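Local coordinates for DyP2 (Amycolatopsis sp. ATCC 39116, PDB 4G2C), which is a multifunctional haem-dependent dye peroxidase from a lignin-reactive bacterium, and also carries a manganese(II) site, at residues 151-154 and 155-158; 278-281 and 282-286. All coordinates share one frame; numbering follows the deposited sequence.

Contact 1: 151-154 and 155-158; sequences PAVT and EWEG
Ala152 O receives the backbone N-H of Glu155 at 2.9 Å, the shortest hydrogen bond of this tight turn. One residue on, the pattern repeats: Trp156 N donates to Val153 O at 3.0 Å. Two successive bonds from residue i+3 back to residue i make a short piece of 3-10 helix, and they bring the Trp156 side chain back over the residues that precede it. With CG anti to its own carbonyl carbon (chi1 -68°), the indole lies across the backbone at Val153. The CA of Val153 sits over the five-membered ring, 3.8 Å from its centroid and 4° off the ring normal, a CH-pi contact. Farther along the ring system, Val153 CG2 rests 4.0 Å from Trp156 CZ2, while CG1 approaches CE3; a beta-branched residue suits this place because its two methyls reach different parts of the six-membered ring. The indole nitrogen also points back into the turn, where Trp156 NE1 gives a weak hydrogen bond to Pro151 O at 3.1 Å, bent to 134°. Pro151 contributes its own ring as well, with its CB 4.2 Å from Glu155 CB. The acidic side chain of Glu155 folds beside Thr154 on the exposed side, where its charge can probably be met by solvent. The turn belongs to the loop joining helix 145-148 to strand 166-172 in the DyP alpha+beta barrel region; Trp156 packs inward on Val145 of that helix and on Met476 of strand 474-484.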
loop_
_atom_site.group_PDB
_atom_site.type_symbol
_atom_site.label_atom_id
_atom_site.label_comp_id
_atom_site.label_asym_id
_atom_site.label_seq_id
_atom_site.Cartn_x
_atom_site.Cartn_y
_atom_site.Cartn_z
ATOM N N PRO A 151 16.615 6.512 -5.135
ATOM C CA PRO A 151 17.595 6.691 -6.204
ATOM C C PRO A 151 17.244 7.934 -7.025
ATOM O O PRO A 151 16.056 8.251 -7.173
ATOM C CB PRO A 151 17.446 5.415 -7.044
ATOM C CG PRO A 151 16.282 4.634 -6.419
ATOM C CD PRO A 151 16.106 5.137 -5.043
ATOM N N ALA A 152 18.259 8.630 -7.528
ATOM C CA ALA A 152 18.050 9.772 -8.420
ATOM C C ALA A 152 17.155 9.389 -9.590
ATOM O O ALA A 152 17.121 8.235 -10.008
ATOM C CB ALA A 152 19.379 10.306 -8.935
ATOM N N VAL A 153 16.434 10.372 -10.109
ATOM C CA VAL A 153 15.496 10.148 -11.200
ATOM C C VAL A 153 16.176 9.537 -12.421
ATOM O O VAL A 153 15.541 8.788 -13.159
ATOM C CB VAL A 153 14.746 11.453 -11.574
ATOM C CG1 VAL A 153 13.923 11.268 -12.847
ATOM C CG2 VAL A 153 13.864 11.911 -10.400
ATOM N N THR A 154 17.463 9.846 -12.625
ATOM C CA THR A 154 18.203 9.314 -13.776
ATOM C C THR A 154 18.387 7.804 -13.702
ATOM O O THR A 154 18.712 7.166 -14.711
ATOM C CB THR A 154 19.605 9.969 -13.980
ATOM O OG1 THR A 154 20.427 9.760 -12.828
ATOM C CG2 THR A 154 19.485 11.476 -14.291
ATOM N N GLU A 155 18.174 7.235 -12.515
ATOM C CA GLU A 155 18.275 5.791 -12.334
ATOM C C GLU A 155 16.912 5.098 -12.439
ATOM O O GLU A 155 16.826 3.868 -12.411
ATOM C CB GLU A 155 18.953 5.460 -10.999
ATOM C CG GLU A 155 20.316 6.128 -10.801
ATOM C CD GLU A 155 21.335 5.742 -11.879
ATOM O OE1 GLU A 155 21.344 4.558 -12.300
ATOM O OE2 GLU A 155 22.124 6.624 -12.306
ATOM N N TRP A 156 15.848 5.883 -12.558
ATOM C CA TRP A 156 14.502 5.325 -12.705
ATOM C C TRP A 156 14.311 4.725 -14.092
ATOM O O TRP A 156 15.008 5.092 -15.027
ATOM C CB TRP A 156 13.445 6.410 -12.515
ATOM C CG TRP A 156 13.326 6.964 -11.130
ATOM C CD1 TRP A 156 14.130 6.701 -10.063
ATOM C CD2 TRP A 156 12.328 7.880 -10.666
ATOM N NE1 TRP A 156 13.698 7.400 -8.960
ATOM C CE2 TRP A 156 12.597 8.137 -9.304
ATOM C CE3 TRP A 156 11.241 8.520 -11.272
ATOM C CZ2 TRP A 156 11.805 8.989 -8.533
ATOM C CZ3 TRP A 156 10.462 9.383 -10.509
ATOM C CH2 TRP A 156 10.746 9.604 -9.155
ATOM N N GLU A 157 13.355 3.812 -14.235
ATOM C CA GLU A 157 12.989 3.341 -15.569
ATOM C C GLU A 157 12.501 4.509 -16.434
ATOM O O GLU A 157 11.976 5.511 -15.925
ATOM C CB GLU A 157 11.960 2.199 -15.505
ATOM C CG GLU A 157 12.481 0.954 -14.761
ATOM C CD GLU A 157 11.489 -0.207 -14.698
ATOM O OE1 GLU A 157 10.319 -0.039 -15.090
ATOM O OE2 GLU A 157 11.896 -1.303 -14.253
ATOM N N GLY A 158 12.690 4.369 -17.743
ATOM C CA GLY A 158 12.474 5.448 -18.691
ATOM C C GLY A 158 11.137 6.157 -18.595
ATOM O O GLY A 158 11.092 7.387 -18.556
#

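Contact 2: 278-281 and 282-286; sequences QNVR and LFKEA. With HEM (protoporphyrin IX containing Fe), chain C.
Asn279 caps the helix that starts at Val280: its OD1 accepts the backbone N-H of Leu282 at 2.9 Å, with the donor above the amide plane. A chi1 of -175° sets CG beside the carbonyl carbon of Asn279 and carries the short amide back over the first turn. Replacing Asn279 with alanine would remove OD1, and Leu282 N would probably lose its capping bond, keeping the weak one to Asn279 O. Backbone bonds continue the helix, from Phe283 N to Asn279 O, Lys284 N to Val280 O at 2.9 Å, and Glu285 N to Arg281 O.

In van der Waals contact, Leu282 CB lies against the amide, 3.6 Å from Asn279 CG. The apolar pair is Val280 CG1 alongside the aliphatic Lys284 CG at 4.2 Å. Beyond it, Lys284 NZ hydrogen-bonds Phe215 O and forms a salt bridge with Glu287, one of the two residues of the manganese site.

Toward the haem, Gln278 NE2 comes within 3.4 Å of the methyl CMB; the same nitrogen hydrogen-bonds Glu213 OE2. The whole is a classic Asn N-cap, here at the junction where strand 267-278, whose last residue lines the haem pocket, gives way to helix 280-293.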
loop_
_atom_site.group_PDB
_atom_site.type_symbol
_atom_site.label_atom_id
_atom_site.label_comp_id
_atom_site.label_asym_id
_atom_site.label_seq_id
_atom_site.Cartn_x
_atom_site.Cartn_y
_atom_site.Cartn_z
ATOM N N GLN A 278 11.797 -6.256 -6.304
ATOM C CA GLN A 278 12.189 -7.169 -5.238
ATOM C C GLN A 278 13.233 -8.202 -5.699
ATOM O O GLN A 278 12.935 -9.069 -6.517
ATOM C CB GLN A 278 10.955 -7.916 -4.737
ATOM C CG GLN A 278 9.885 -7.028 -4.098
ATOM C CD GLN A 278 8.742 -7.853 -3.527
ATOM O OE1 GLN A 278 7.694 -8.014 -4.161
ATOM N NE2 GLN A 278 8.941 -8.386 -2.335
ATOM N N ASN A 279 14.450 -8.110 -5.174
ATOM C CA ASN A 279 15.442 -9.148 -5.387
ATOM C C ASN A 279 15.206 -10.258 -4.357
ATOM O O ASN A 279 15.812 -10.267 -3.279
ATOM C CB ASN A 279 16.854 -8.568 -5.261
ATOM C CG ASN A 279 17.945 -9.581 -5.606
ATOM O OD1 ASN A 279 17.764 -10.789 -5.467
ATOM N ND2 ASN A 279 19.078 -9.082 -6.063
ATOM N N VAL A 280 14.297 -11.168 -4.689
ATOM C CA VAL A 280 13.924 -12.258 -3.806
ATOM C C VAL A 280 15.139 -13.083 -3.430
ATOM O O VAL A 280 15.323 -13.450 -2.263
ATOM C CB VAL A 280 12.899 -13.161 -4.468
ATOM C CG1 VAL A 280 12.501 -14.301 -3.518
ATOM C CG2 VAL A 280 11.699 -12.345 -4.883
ATOM N N ARG A 281 15.984 -13.349 -4.422
ATOM C CA ARG A 281 17.207 -14.104 -4.195
ATOM C C ARG A 281 18.008 -13.554 -3.017
ATOM O O ARG A 281 18.385 -14.288 -2.099
ATOM C CB ARG A 281 18.071 -14.128 -5.464
ATOM C CG ARG A 281 19.455 -14.772 -5.268
ATOM C CD ARG A 281 19.952 -15.497 -6.535
ATOM N NE ARG A 281 20.454 -14.606 -7.588
ATOM C CZ ARG A 281 20.140 -14.703 -8.885
ATOM N NH1 ARG A 281 19.296 -15.648 -9.315
ATOM N NH2 ARG A 281 20.663 -13.845 -9.760
ATOM N N LEU A 282 18.275 -12.256 -3.047
ATOM C CA LEU A 282 19.153 -11.664 -2.057
ATOM C C LEU A 282 18.461 -11.633 -0.693
ATOM O O LEU A 282 19.103 -11.780 0.363
ATOM C CB LEU A 282 19.530 -10.258 -2.502
ATOM C CG LEU A 282 20.384 -9.378 -1.606
ATOM C CD1 LEU A 282 21.740 -9.989 -1.354
ATOM C CD2 LEU A 282 20.523 -8.026 -2.285
ATOM N N PHE A 283 17.145 -11.443 -0.720
ATOM C CA PHE A 283 16.369 -11.395 0.519
ATOM C C PHE A 283 16.388 -12.752 1.214
ATOM O O PHE A 283 16.493 -12.822 2.438
ATOM C CB PHE A 283 14.920 -10.912 0.270
ATOM C CG PHE A 283 14.174 -10.578 1.528
ATOM C CD1 PHE A 283 14.306 -9.328 2.117
ATOM C CD2 PHE A 283 13.371 -11.526 2.149
ATOM C CE1 PHE A 283 13.637 -9.025 3.293
ATOM C CE2 PHE A 283 12.699 -11.227 3.314
ATOM C CZ PHE A 283 12.832 -9.975 3.886
ATOM N N LYS A 284 16.292 -13.826 0.431
ATOM C CA LYS A 284 16.355 -15.178 0.984
ATOM C C LYS A 284 17.761 -15.540 1.458
ATOM O O LYS A 284 17.916 -16.324 2.387
ATOM C CB LYS A 284 15.857 -16.218 -0.017
ATOM C CG LYS A 284 14.385 -16.150 -0.278
ATOM C CD LYS A 284 13.580 -16.134 1.023
ATOM C CE LYS A 284 12.087 -16.117 0.727
ATOM N NZ LYS A 284 11.250 -15.912 1.933
ATOM N N GLU A 285 18.778 -14.975 0.822
ATOM C CA GLU A 285 20.140 -15.209 1.253
ATOM C C GLU A 285 20.285 -14.501 2.579
ATOM O O GLU A 285 20.895 -15.013 3.527
ATOM C CB GLU A 285 21.153 -14.650 0.243
ATOM C CG GLU A 285 21.278 -15.457 -1.039
ATOM C CD GLU A 285 22.274 -14.850 -2.021
ATOM O OE1 GLU A 285 22.354 -13.603 -2.106
ATOM O OE2 GLU A 285 22.988 -15.617 -2.701
ATOM N N ALA A 286 19.717 -13.307 2.637
ATOM C CA ALA A 286 19.752 -12.526 3.857
ATOM C C ALA A 286 19.068 -13.270 4.986
ATOM O O ALA A 286 19.590 -13.288 6.088
ATOM C CB ALA A 286 19.137 -11.138 3.651
HETATM C CHA HEM C . 2.580 -4.533 6.053
HETATM C CHB HEM C . 5.710 -6.193 2.725
HETATM C CHC HEM C . 6.355 -1.698 1.002
HETATM C CHD HEM C . 3.878 0.015 4.791
HETATM C C1A HEM C . 3.355 -5.378 5.295
HETATM C C2A HEM C . 3.409 -6.819 5.439
HETATM C C3A HEM C . 4.268 -7.268 4.516
HETATM C C4A HEM C . 4.783 -6.139 3.761
HETATM C CMA HEM C . 4.661 -8.736 4.277
HETATM C CAA HEM C . 2.600 -7.645 6.479
HETATM C CBA HEM C . 1.201 -7.930 5.923
HETATM C CGA HEM C . 0.237 -6.801 6.204
HETATM O O1A HEM C . 0.077 -6.395 7.370
HETATM O O2A HEM C . -0.394 -6.286 5.258
HETATM C C1B HEM C . 6.180 -5.137 1.959
HETATM C C2B HEM C . 7.107 -5.194 0.830
HETATM C C3B HEM C . 7.271 -3.939 0.366
HETATM C C4B HEM C . 6.452 -3.056 1.160
HETATM C CMB HEM C . 7.786 -6.483 0.300
HETATM C CAB HEM C . 8.126 -3.438 -0.819
HETATM C CBB HEM C . 8.515 -4.271 -1.787
HETATM C C1C HEM C . 5.805 -0.838 1.927
HETATM C C2C HEM C . 5.954 0.608 1.941
HETATM C C3C HEM C . 5.249 1.076 2.985
HETATM C C4C HEM C . 4.645 -0.057 3.658
HETATM C CMC HEM C . 6.751 1.451 0.905
HETATM C CAC HEM C . 5.120 2.546 3.452
HETATM C CBC HEM C . 6.022 3.475 3.096
HETATM C C1D HEM C . 3.260 -1.033 5.439
HETATM C C2D HEM C . 2.280 -0.871 6.481
HETATM C C3D HEM C . 1.878 -2.292 6.844
HETATM C C4D HEM C . 2.652 -3.163 6.017
HETATM C CMD HEM C . 1.757 0.451 7.068
HETATM C CAD HEM C . 0.892 -2.737 7.905
HETATM C CBD HEM C . 1.637 -2.545 9.210
HETATM C CGD HEM C . 0.615 -2.840 10.272
HETATM O O1D HEM C . -0.449 -2.166 10.264
HETATM O O2D HEM C . 0.862 -3.778 11.077
HETATM N NA HEM C . 4.188 -5.000 4.268
HETATM N NB HEM C . 5.808 -3.816 2.117
HETATM N NC HEM C . 4.999 -1.210 2.992
HETATM N ND HEM C . 3.446 -2.390 5.200
HETATM FE FE HEM C . 4.795 -3.148 3.722
#

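Contacts 1 and 2 follow one another along the chain, with centres 22 Å apart and nearest atoms about 9 Å apart, so they do not touch. Strand 267-278 connects them: Lys275 on it forms a salt bridge with Glu157 from contact 1, and its last residue, Gln278, opens contact 2. The haem is approached unequally. The side chain of Pro151 stays about 12 Å from it, whereas Gln278 lines its pocket. Contact 2 also faces the manganese site, for the side chain of Lys284 lies about 4 Å from the metal. One short strand-to-helix passage thus borders both the haem and the manganese ion, while 151-158 is surface packing.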